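Local coordinates for protein cohesin (Archaeoglobus fulgidus, PDB 2XDH) that is a non-cellulosomal cohesin module that probably binds dockerin modules, as part of a longer archaeal protein that may act on or bind carbohydrates, at residues A[42-53]-A[81-92]. Sequence-based numbering, arbitrary orientation. Where two conformers were deposited one is given.
Sequences VLEVEDVLQGSL and DGSLFYVKFRVT
L43 carries CG anti to its carbonyl carbon (chi1 -64°) and F89 does the same (chi1 -74°), which brings a leucine methyl over an aromatic face. L43 CD1 lies 3.8 Å from the centroid of the F89 ring, almost on the ring normal, in a CH-pi contact. V87 CG1 covers the opposite face near the rim, so the ring is sandwiched. V45 CG2 meets the same ring obliquely, 3.4 Å from F89 CE1. V48 runs alongside F85 and points the same way.

The backbones form an antiparallel ladder. R90 N bonds E44 O (2.8 Å). L49 N bonds Y86 O (2.9 Å). Between them sits a classic beta bulge: E46 and D47 both face K88. E46 N bonds K88 O at 2.8 Å, while the D47 N bond to that oxygen is weak. The E46 chain bends at chi2 and lays OE1 3.3 Å from R90 CB; the charged groups themselves do not touch.

Past the end of strand 43-50, S52 and S83 trade bonds. S52 N donates to S83 OG (2.7 Å), and S83 N donates to S52 OG (3.1 Å). L53 N then bonds S83 O.

This pairing belongs to the beta-sandwich of the cohesin domain. Strand 43-50 pairs along one edge of the 85-91 part of strand 82-91, whose other edge pairs with strand 17-38. The L43, V45, V48, V87 and F89 face is turned inward, with Y39 meeting F89, F149 of strand 142-151 against L43, and I68 of strand 67-74 against V45 and V87.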
ATOM      1  N   VAL A  42     -37.737  14.088  10.510  0.88 55.14           N
ATOM      2  CA  VAL A  42     -37.665  15.541  10.563  0.88 51.39           C
ATOM      3  C   VAL A  42     -36.883  16.119   9.393  0.88 54.05           C
ATOM      4  O   VAL A  42     -36.870  17.333   9.192  0.88 58.52           O
ATOM      5  CB  VAL A  42     -37.054  16.045  11.887  0.88 53.95           C
ATOM      6  CG1 VAL A  42     -37.995  15.752  13.045  0.88 54.28           C
ATOM      7  CG2 VAL A  42     -35.689  15.421  12.123  0.88 49.32           C
ATOM      8  N   LEU A  43     -36.226  15.248   8.627  1.00 44.01           N
ATOM      9  CA  LEU A  43     -35.478  15.688   7.458  1.00 45.40           C
ATOM     10  C   LEU A  43     -36.130  15.248   6.147  1.00 53.04           C
ATOM     11  O   LEU A  43     -36.781  14.206   6.066  1.00 57.42           O
ATOM     12  CB  LEU A  43     -34.032  15.197   7.519  1.00 44.85           C
ATOM     13  CG  LEU A  43     -33.171  15.740   8.663  1.00 47.45           C
ATOM     14  CD1 LEU A  43     -31.726  15.268   8.500  1.00 43.99           C
ATOM     15  CD2 LEU A  43     -33.217  17.251   8.715  1.00 50.83           C
ATOM     16  N   GLU A  44     -35.941  16.060   5.119  1.00 50.05           N
ATOM     17  CA  GLU A  44     -36.443  15.742   3.799  1.00 49.84           C
ATOM     18  C   GLU A  44     -35.347  15.996   2.788  1.00 45.41           C
ATOM     19  O   GLU A  44     -34.728  17.057   2.795  1.00 51.85           O
ATOM     20  CB  GLU A  44     -37.655  16.617   3.476  1.00 46.77           C
ATOM     21  CG  GLU A  44     -37.897  16.776   2.004  1.00 64.31           C
ATOM     22  CD  GLU A  44     -39.189  17.494   1.732  1.00 79.98           C
ATOM     23  OE1 GLU A  44     -40.028  17.540   2.660  1.00 80.49           O
ATOM     24  OE2 GLU A  44     -39.358  18.014   0.608  1.00 86.40           O
ATOM     25  N   VAL A  45     -35.109  15.021   1.919  1.00 50.39           N
ATOM     26  CA  VAL A  45     -34.004  15.104   0.971  1.00 49.14           C
ATOM     27  C   VAL A  45     -34.352  16.015  -0.205  1.00 47.55           C
ATOM     28  O   VAL A  45     -35.370  15.814  -0.871  1.00 52.20           O
ATOM     29  CB  VAL A  45     -33.606  13.707   0.450  1.00 48.49           C
ATOM     30  CG1 VAL A  45     -32.597  13.820  -0.694  1.00 48.92           C
ATOM     31  CG2 VAL A  45     -33.045  12.857   1.587  1.00 36.81           C
ATOM     32  N   GLU A  46     -33.510  17.020  -0.442  1.00 52.46           N
ATOM     33  CA  GLU A  46     -33.687  17.940  -1.572  1.00 56.10           C
ATOM     34  C   GLU A  46     -32.725  17.617  -2.724  1.00 51.60           C
ATOM     35  O   GLU A  46     -33.052  17.796  -3.898  1.00 47.86           O
ATOM     36  CB  GLU A  46     -33.498  19.399  -1.131  1.00 60.53           C
ATOM     37  CG  GLU A  46     -34.405  19.851   0.013  1.00 69.89           C
ATOM     38  CD  GLU A  46     -35.818  20.208  -0.439  1.00 87.59           C
ATOM     39  OE1 GLU A  46     -36.735  20.163   0.407  1.00 94.47           O
ATOM     40  OE2 GLU A  46     -36.016  20.542  -1.629  1.00 93.72           O
ATOM     41  N   ASP A  47     -31.526  17.151  -2.400  1.00 45.79           N
ATOM     42  CA  ASP A  47     -30.573  16.790  -3.446  1.00 42.05           C
ATOM     43  C   ASP A  47     -29.468  15.923  -2.865  1.00 38.50           C
ATOM     44  O   ASP A  47     -29.243  15.919  -1.653  1.00 38.69           O
ATOM     45  CB  ASP A  47     -29.979  18.045  -4.093  1.00 45.42           C
ATOM     46  CG  ASP A  47     -29.469  17.796  -5.510  1.00 60.28           C
ATOM     47  OD1 ASP A  47     -29.648  16.672  -6.039  1.00 58.35           O
ATOM     48  OD2 ASP A  47     -28.904  18.740  -6.100  1.00 63.91           O
ATOM     49  N   VAL A  48     -28.797  15.182  -3.738  1.00 36.19           N
ATOM     50  CA  VAL A  48     -27.645  14.367  -3.368  1.00 35.63           C
ATOM     51  C   VAL A  48     -26.554  14.681  -4.382  1.00 43.33           C
ATOM     52  O   VAL A  48     -26.748  14.476  -5.587  1.00 40.50           O
ATOM     53  CB  VAL A  48     -27.978  12.870  -3.421  1.00 37.14           C
ATOM     54  CG1 VAL A  48     -26.757  12.021  -3.070  1.00 41.59           C
ATOM     55  CG2 VAL A  48     -29.156  12.536  -2.482  1.00 37.74           C
ATOM     56  N   LEU A  49     -25.421  15.192  -3.901  1.00 35.33           N
ATOM     57  CA  LEU A  49     -24.366  15.688  -4.780  1.00 37.73           C
ATOM     58  C   LEU A  49     -23.070  14.918  -4.560  1.00 43.69           C
ATOM     59  O   LEU A  49     -22.790  14.472  -3.447  1.00 38.05           O
ATOM     60  CB  LEU A  49     -24.112  17.174  -4.508  1.00 40.87           C
ATOM     61  CG  LEU A  49     -25.225  18.186  -4.785  1.00 52.38           C
ATOM     62  CD1 LEU A  49     -24.793  19.578  -4.361  1.00 58.38           C
ATOM     63  CD2 LEU A  49     -25.606  18.182  -6.247  1.00 50.63           C
ATOM     64  N   GLN A  50     -22.290  14.758  -5.629  1.00 38.26           N
ATOM     65  CA  GLN A  50     -20.949  14.175  -5.542  1.00 32.79           C
ATOM     66  C   GLN A  50     -20.102  14.992  -4.581  1.00 34.50           C
ATOM     67  O   GLN A  50     -20.324  16.195  -4.409  1.00 37.48           O
ATOM     68  CB  GLN A  50     -20.298  14.078  -6.941  1.00 31.65           C
ATOM     69  CG  GLN A  50     -20.824  12.899  -7.760  1.00 37.80           C
ATOM     70  CD  GLN A  50     -20.825  13.146  -9.261  1.00 49.15           C
ATOM     71  OE1 GLN A  50     -21.725  13.794  -9.786  1.00 44.63           O
ATOM     72  NE2 GLN A  50     -19.826  12.605  -9.963  1.00 41.47           N
ATOM     73  N   GLY A  51     -19.136  14.333  -3.949  1.00 32.22           N
ATOM     74  CA  GLY A  51     -18.269  14.980  -2.982  1.00 33.66           C
ATOM     75  C   GLY A  51     -16.896  15.269  -3.553  1.00 35.21           C
ATOM     76  O   GLY A  51     -16.702  15.180  -4.769  1.00 36.45           O
ATOM     77  N   SER A  52     -15.948  15.613  -2.679  1.00 33.89           N
ATOM     78  CA  SER A  52     -14.629  16.064  -3.126  1.00 35.88           C
ATOM     79  C   SER A  52     -13.841  14.946  -3.805  1.00 40.58           C
ATOM     80  O   SER A  52     -12.923  15.200  -4.578  1.00 39.05           O
ATOM     81  CB  SER A  52     -13.816  16.625  -1.950  1.00 36.06           C
ATOM     82  OG  SER A  52     -13.473  15.607  -1.015  1.00 35.80           O
ATOM     83  N   LEU A  53     -14.200  13.702  -3.523  1.00 32.87           N
ATOM     84  CA  LEU A  53     -13.448  12.574  -4.066  1.00 27.99           C
ATOM     85  C   LEU A  53     -14.119  11.932  -5.268  1.00 31.99           C
ATOM     86  O   LEU A  53     -13.518  11.107  -5.935  1.00 33.09           O
ATOM     87  CB  LEU A  53     -13.246  11.497  -2.991  1.00 26.30           C
ATOM     88  CG  LEU A  53     -12.407  11.911  -1.793  1.00 31.41           C
ATOM     89  CD1 LEU A  53     -12.464  10.820  -0.692  1.00 38.37           C
ATOM     90  CD2 LEU A  53     -10.975  12.150  -2.246  1.00 36.82           C
ATOM     91  N   ASP A  81      -8.548  10.836   2.460  1.00 32.73           N
ATOM     92  CA  ASP A  81      -9.695  11.333   3.205  1.00 31.45           C
ATOM     93  C   ASP A  81     -10.442  12.335   2.331  1.00 36.67           C
ATOM     94  O   ASP A  81      -9.820  13.080   1.587  1.00 33.93           O
ATOM     95  CB  ASP A  81      -9.249  12.083   4.449  1.00 30.66           C
ATOM     96  CG  ASP A  81      -8.351  11.259   5.366  1.00 40.63           C
ATOM     97  OD1 ASP A  81      -8.272  10.023   5.232  1.00 39.76           O
ATOM     98  OD2 ASP A  81      -7.732  11.873   6.252  1.00 47.77           O
ATOM     99  N   GLY A  82     -11.760  12.392   2.462  1.00 32.02           N
ATOM    100  CA  GLY A  82     -12.539  13.377   1.729  1.00 32.62           C
ATOM    101  C   GLY A  82     -14.008  13.004   1.725  1.00 32.62           C
ATOM    102  O   GLY A  82     -14.389  11.987   2.289  1.00 36.43           O
ATOM    103  N   SER A  83     -14.843  13.833   1.106  1.00 27.65           N
ATOM    104  CA  SER A  83     -16.261  13.523   1.026  1.00 30.36           C
ATOM    105  C   SER A  83     -16.578  12.624  -0.169  1.00 33.74           C
ATOM    106  O   SER A  83     -16.027  12.794  -1.264  1.00 31.23           O
ATOM    107  CB  SER A  83     -17.089  14.811   0.971  1.00 38.64           C
ATOM    108  OG  SER A  83     -16.576  15.694  -0.007  1.00 39.64           O
ATOM    109  N   LEU A  84     -17.467  11.667   0.068  1.00 29.46           N
ATOM    110  CA  LEU A  84     -17.992  10.778  -0.962  1.00 31.18           C
ATOM    111  C   LEU A  84     -19.218  11.400  -1.605  1.00 34.78           C
ATOM    112  O   LEU A  84     -19.436  11.271  -2.807  1.00 33.69           O
ATOM    113  CB  LEU A  84     -18.379   9.431  -0.347  1.00 26.94           C
ATOM    114  CG  LEU A  84     -17.212   8.620   0.208  1.00 29.82           C
ATOM    115  CD1 LEU A  84     -17.733   7.343   0.856  1.00 28.45           C
ATOM    116  CD2 LEU A  84     -16.236   8.306  -0.931  1.00 31.27           C
ATOM    117  N   PHE A  85     -20.035  12.057  -0.790  1.00 30.76           N
ATOM    118  CA  PHE A  85     -21.193  12.781  -1.312  1.00 29.09           C
ATOM    119  C   PHE A  85     -21.726  13.711  -0.239  1.00 33.11           C
ATOM    120  O   PHE A  85     -21.320  13.620   0.916  1.00 30.76           O
ATOM    121  CB  PHE A  85     -22.283  11.837  -1.841  1.00 31.42           C
ATOM    122  CG  PHE A  85     -22.845  10.873  -0.801  1.00 33.11           C
ATOM    123  CD1 PHE A  85     -24.010  11.181  -0.107  1.00 35.78           C
ATOM    124  CD2 PHE A  85     -22.230   9.654  -0.557  1.00 29.26           C
ATOM    125  CE1 PHE A  85     -24.547  10.304   0.829  1.00 34.69           C
ATOM    126  CE2 PHE A  85     -22.755   8.760   0.379  1.00 34.32           C
ATOM    127  CZ  PHE A  85     -23.917   9.089   1.077  1.00 28.95           C
ATOM    128  N   TYR A  86     -22.603  14.625  -0.636  1.00 33.47           N
ATOM    129  CA  TYR A  86     -23.235  15.572   0.276  1.00 38.01           C
ATOM    130  C   TYR A  86     -24.727  15.364   0.103  1.00 38.05           C
ATOM    131  O   TYR A  86     -25.196  15.149  -1.018  1.00 41.77           O
ATOM    132  CB  TYR A  86     -22.878  17.024  -0.110  1.00 42.18           C
ATOM    133  CG  TYR A  86     -21.536  17.502   0.405  1.00 54.25           C
ATOM    134  CD1 TYR A  86     -21.438  18.152   1.637  1.00 55.65           C
ATOM    135  CD2 TYR A  86     -20.366  17.315  -0.334  1.00 55.69           C
ATOM    136  CE1 TYR A  86     -20.214  18.600   2.126  1.00 47.00           C
ATOM    137  CE2 TYR A  86     -19.127  17.755   0.156  1.00 50.52           C
ATOM    138  CZ  TYR A  86     -19.066  18.395   1.389  1.00 56.31           C
ATOM    139  OH  TYR A  86     -17.863  18.836   1.898  1.00 59.92           O
ATOM    140  N   VAL A  87     -25.477  15.400   1.195  1.00 37.14           N
ATOM    141  CA  VAL A  87     -26.925  15.389   1.069  1.00 38.98           C
ATOM    142  C   VAL A  87     -27.474  16.749   1.476  1.00 40.62           C
ATOM    143  O   VAL A  87     -27.155  17.269   2.537  1.00 40.68           O
ATOM    144  CB  VAL A  87     -27.590  14.247   1.888  1.00 37.90           C
ATOM    145  CG1 VAL A  87     -29.098  14.255   1.682  1.00 37.47           C
ATOM    146  CG2 VAL A  87     -27.023  12.897   1.464  1.00 30.85           C
ATOM    147  N   LYS A  88     -28.276  17.347   0.605  1.00 45.20           N
ATOM    148  CA  LYS A  88     -28.946  18.582   0.961  1.00 39.55           C
ATOM    149  C   LYS A  88     -30.296  18.205   1.553  1.00 44.95           C
ATOM    150  O   LYS A  88     -31.126  17.582   0.881  1.00 42.75           O
ATOM    151  CB  LYS A  88     -29.119  19.490  -0.261  1.00 43.55           C
ATOM    152  CG  LYS A  88     -29.661  20.870   0.092  1.00 64.25           C
ATOM    153  CD  LYS A  88     -29.762  21.769  -1.132  1.00 77.03           C
ATOM    154  CE  LYS A  88     -29.930  23.224  -0.722  1.00 86.49           C
ATOM    155  NZ  LYS A  88     -28.836  23.638   0.213  1.00 89.21           N
ATOM    156  N   PHE A  89     -30.501  18.562   2.816  1.00 40.48           N
ATOM    157  CA  PHE A  89     -31.745  18.268   3.509  1.00 44.03           C
ATOM    158  C   PHE A  89     -32.483  19.561   3.772  1.00 50.30           C
ATOM    159  O   PHE A  89     -31.884  20.632   3.836  1.00 55.50           O
ATOM    160  CB  PHE A  89     -31.484  17.636   4.874  1.00 46.66           C
ATOM    161  CG  PHE A  89     -31.034  16.200   4.829  1.00 47.33           C
ATOM    162  CD1 PHE A  89     -31.901  15.200   4.421  1.00 40.05           C
ATOM    163  CD2 PHE A  89     -29.758  15.848   5.263  1.00 40.77           C
ATOM    164  CE1 PHE A  89     -31.503  13.878   4.421  1.00 43.47           C
ATOM    165  CE2 PHE A  89     -29.348  14.546   5.261  1.00 38.85           C
ATOM    166  CZ  PHE A  89     -30.215  13.543   4.840  1.00 37.34           C
ATOM    167  N   ARG A  90     -33.791  19.453   3.946  1.00 47.19           N
ATOM    168  CA  ARG A  90     -34.576  20.563   4.440  1.00 48.48           C
ATOM    169  C   ARG A  90     -35.157  20.110   5.756  1.00 49.26           C
ATOM    170  O   ARG A  90     -35.661  18.992   5.865  1.00 50.94           O
ATOM    171  CB  ARG A  90     -35.693  20.921   3.469  1.00 59.03           C
ATOM    172  CG  ARG A  90     -36.775  21.774   4.099  1.00 72.21           C
ATOM    173  CD  ARG A  90     -37.181  22.895   3.177  1.00 79.12           C
ATOM    174  NE  ARG A  90     -38.347  23.608   3.683  1.00 97.92           N
ATOM    175  CZ  ARG A  90     -39.026  24.509   2.985  1.00100.35           C
ATOM    176  NH1 ARG A  90     -38.651  24.804   1.747  1.00 96.00           N
ATOM    177  NH2 ARG A  90     -40.077  25.113   3.524  1.00110.85           N
ATOM    178  N   VAL A  91     -35.061  20.965   6.763  1.00 52.72           N
ATOM    179  CA  VAL A  91     -35.577  20.627   8.081  1.00 56.62           C
ATOM    180  C   VAL A  91     -37.071  20.927   8.132  1.00 65.45           C
ATOM    181  O   VAL A  91     -37.485  22.085   8.119  1.00 66.02           O
ATOM    182  CB  VAL A  91     -34.839  21.414   9.182  1.00 51.74           C
ATOM    183  CG1 VAL A  91     -35.316  20.984  10.567  1.00 50.66           C
ATOM    184  CG2 VAL A  91     -33.337  21.244   9.036  1.00 48.24           C
ATOM    185  N   THR A  92     -37.874  19.871   8.184  1.00 72.59           N
ATOM    186  CA  THR A  92     -39.324  20.007   8.170  1.00 79.09           C
ATOM    187  C   THR A  92     -39.884  20.277   9.564  1.00 80.00           C
ATOM    188  O   THR A  92     -39.795  19.429  10.454  1.00 84.73           O
ATOM    189  CB  THR A  92     -39.982  18.745   7.600  1.00 78.31           C
ATOM    190  OG1 THR A  92     -39.768  17.648   8.493  1.00 83.04           O
ATOM    191  CG2 THR A  92     -39.383  18.407   6.250  1.00 69.06           C
TER